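Local coordinates for protein cellulase (Bacillus sp. BG-CS10, PDB 5E09) that probably hydrolyses internal beta-1,4-glucosidic linkages of cellulose, as a halophilic family 5 glycoside hydrolase that also carries a family 46 carbohydrate-binding module, at residues A[25-30]-A[60-65]. Residues are numbered along the deposited sequence; the frame is centred on the assembly and turned at random.
Sequences NTFDAV and IPVTWE
The F27 ring is met obliquely by two methyl groups, CG2 of I60 and CG2 of V62, the latter packing mainly on F27 CB; CD2 of F27 lies 3.8 Å from I60 CG2, with F27 and I60 extending alongside each other in the same direction. V87 of helix 78-93 touches both of them. V62 also reaches the W64 indole, its CG1 sitting over the centre of one face, 3.3 Å above the plane. The D28 carboxylate lies alongside the P61 ring, with D28 CG 3.7 Å from P61 CG, and W310 of strand 306-311 touches both residues. Both segments are loops following neighbouring parallel strands, 20-23 and 57-60, of the eight-stranded TIM barrel of this family 5 cellulase domain, so the contact joins two successive strand-to-helix loops. A type I turn from T26 to A29, closed by A29 N to T26 O at 3.1 Å, shapes the first loop. With CG set between its backbone N and carbonyl carbon (chi1 46°), D28 turns its carboxylate back over the backbone of N25 and T26: OD2 accepts N25 N at 2.8 Å through its syn lone pair, and OD1 takes T26 N at 2.7 Å, 35° out of the carboxylate plane. An alanine at D28 would probably leave these two amides without their acceptor and open a gap beside P61. Across the loops, T63 OG1 donates to D28 O at 2.6 Å, tilted 28° from the carbonyl plane, and also bonds H104 N. A weak bond, T63 N to F27 O at 3.5 Å, runs beside it.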
loop_
_atom_site.group_PDB
_atom_site.type_symbol
_atom_site.label_atom_id
_atom_site.label_comp_id
_atom_site.label_asym_id
_atom_site.label_seq_id
_atom_site.Cartn_x
_atom_site.Cartn_y
_atom_site.Cartn_z
ATOM N N ASN A 25 -9.775 -7.563 -3.396
ATOM C CA ASN A 25 -11.091 -7.681 -2.786
ATOM C C ASN A 25 -12.126 -7.919 -3.889
ATOM O O ASN A 25 -13.245 -7.413 -3.805
ATOM C CB ASN A 25 -11.436 -6.421 -1.993
ATOM C CG ASN A 25 -10.447 -6.146 -0.877
ATOM O OD1 ASN A 25 -9.488 -6.892 -0.684
ATOM N ND2 ASN A 25 -10.677 -5.068 -0.136
ATOM N N THR A 26 -11.738 -8.638 -4.936
ATOM C CA THR A 26 -12.648 -8.952 -6.029
ATOM C C THR A 26 -13.003 -10.389 -5.737
ATOM O O THR A 26 -13.641 -10.674 -4.723
ATOM C CB THR A 26 -11.956 -8.854 -7.397
ATOM O OG1 THR A 26 -11.450 -7.526 -7.587
ATOM C CG2 THR A 26 -12.935 -9.182 -8.514
ATOM N N PHE A 27 -12.542 -11.321 -6.548
ATOM C CA PHE A 27 -12.854 -12.718 -6.292
ATOM C C PHE A 27 -12.302 -13.218 -4.949
ATOM O O PHE A 27 -12.831 -14.170 -4.376
ATOM C CB PHE A 27 -12.332 -13.598 -7.431
ATOM C CG PHE A 27 -12.919 -13.264 -8.772
ATOM C CD1 PHE A 27 -14.082 -13.877 -9.207
ATOM C CD2 PHE A 27 -12.307 -12.336 -9.599
ATOM C CE1 PHE A 27 -14.625 -13.572 -10.440
ATOM C CE2 PHE A 27 -12.845 -12.027 -10.834
ATOM C CZ PHE A 27 -14.005 -12.645 -11.256
ATOM N N ASP A 28 -11.230 -12.595 -4.465
ATOM C CA ASP A 28 -10.566 -13.036 -3.253
ATOM C C ASP A 28 -11.419 -12.792 -2.007
ATOM O O ASP A 28 -11.084 -13.270 -0.929
ATOM C CB ASP A 28 -9.209 -12.339 -3.107
ATOM C CG ASP A 28 -9.281 -10.845 -3.371
ATOM O OD1 ASP A 28 -9.821 -10.441 -4.426
ATOM O OD2 ASP A 28 -8.792 -10.073 -2.521
ATOM N N ALA A 29 -12.519 -12.059 -2.152
ATOM C CA ALA A 29 -13.388 -11.763 -1.008
ATOM C C ALA A 29 -13.880 -13.034 -0.332
ATOM O O ALA A 29 -14.275 -13.993 -0.997
ATOM C CB ALA A 29 -14.583 -10.907 -1.441
ATOM N N VAL A 30 -13.850 -13.038 0.995
ATOM C CA VAL A 30 -14.300 -14.192 1.753
ATOM C C VAL A 30 -15.786 -14.079 2.044
ATOM O O VAL A 30 -16.196 -13.445 3.017
ATOM C CB VAL A 30 -13.532 -14.341 3.075
ATOM C CG1 VAL A 30 -13.984 -15.597 3.809
ATOM C CG2 VAL A 30 -12.024 -14.372 2.810
ATOM N N ILE A 60 -5.131 -11.434 -10.554
ATOM C CA ILE A 60 -6.499 -11.710 -10.163
ATOM C C ILE A 60 -6.497 -12.689 -8.997
ATOM O O ILE A 60 -6.482 -13.908 -9.194
ATOM C CB ILE A 60 -7.323 -12.267 -11.338
ATOM C CG1 ILE A 60 -7.319 -11.268 -12.494
ATOM C CG2 ILE A 60 -8.756 -12.528 -10.909
ATOM C CD1 ILE A 60 -7.996 -11.781 -13.736
ATOM N N PRO A 61 -6.474 -12.150 -7.771
ATOM C CA PRO A 61 -6.546 -12.996 -6.579
ATOM C C PRO A 61 -7.910 -13.661 -6.485
ATOM O O PRO A 61 -8.937 -13.004 -6.662
ATOM C CB PRO A 61 -6.330 -12.015 -5.419
ATOM C CG PRO A 61 -6.602 -10.669 -5.979
ATOM C CD PRO A 61 -6.252 -10.734 -7.437
ATOM N N VAL A 62 -7.923 -14.961 -6.231
ATOM C CA VAL A 62 -9.177 -15.675 -6.050
ATOM C C VAL A 62 -9.152 -16.525 -4.789
ATOM O O VAL A 62 -8.229 -17.309 -4.579
ATOM C CB VAL A 62 -9.494 -16.579 -7.250
ATOM C CG1 VAL A 62 -10.861 -17.218 -7.068
ATOM C CG2 VAL A 62 -9.448 -15.783 -8.549
ATOM N N THR A 63 -10.159 -16.349 -3.943
ATOM C CA THR A 63 -10.376 -17.242 -2.814
ATOM C C THR A 63 -11.424 -18.269 -3.225
ATOM O O THR A 63 -12.517 -17.903 -3.667
ATOM C CB THR A 63 -10.830 -16.481 -1.558
ATOM O OG1 THR A 63 -9.800 -15.567 -1.161
ATOM C CG2 THR A 63 -11.105 -17.447 -0.416
ATOM N N TRP A 64 -11.086 -19.549 -3.087
ATOM C CA TRP A 64 -11.888 -20.625 -3.669
ATOM C C TRP A 64 -12.762 -21.386 -2.677
ATOM O O TRP A 64 -13.747 -21.996 -3.083
ATOM C CB TRP A 64 -10.977 -21.632 -4.376
ATOM C CG TRP A 64 -10.168 -21.041 -5.479
ATOM C CD1 TRP A 64 -8.889 -20.585 -5.400
ATOM C CD2 TRP A 64 -10.587 -20.838 -6.834
ATOM N NE1 TRP A 64 -8.481 -20.111 -6.622
ATOM C CE2 TRP A 64 -9.502 -20.258 -7.515
ATOM C CE3 TRP A 64 -11.771 -21.092 -7.528
ATOM C CZ2 TRP A 64 -9.573 -19.921 -8.868
ATOM C CZ3 TRP A 64 -11.837 -20.763 -8.865
ATOM C CH2 TRP A 64 -10.747 -20.179 -9.523
ATOM N N GLU A 65 -12.397 -21.357 -1.394
ATOM C CA GLU A 65 -12.998 -22.240 -0.389
ATOM C C GLU A 65 -14.525 -22.278 -0.384
ATOM O O GLU A 65 -15.124 -23.350 -0.293
ATOM C CB GLU A 65 -12.529 -21.851 1.012
ATOM C CG GLU A 65 -13.136 -22.731 2.097
ATOM C CD GLU A 65 -13.385 -21.984 3.386
ATOM O OE1 GLU A 65 -12.402 -21.630 4.069
ATOM O OE2 GLU A 65 -14.564 -21.742 3.716
#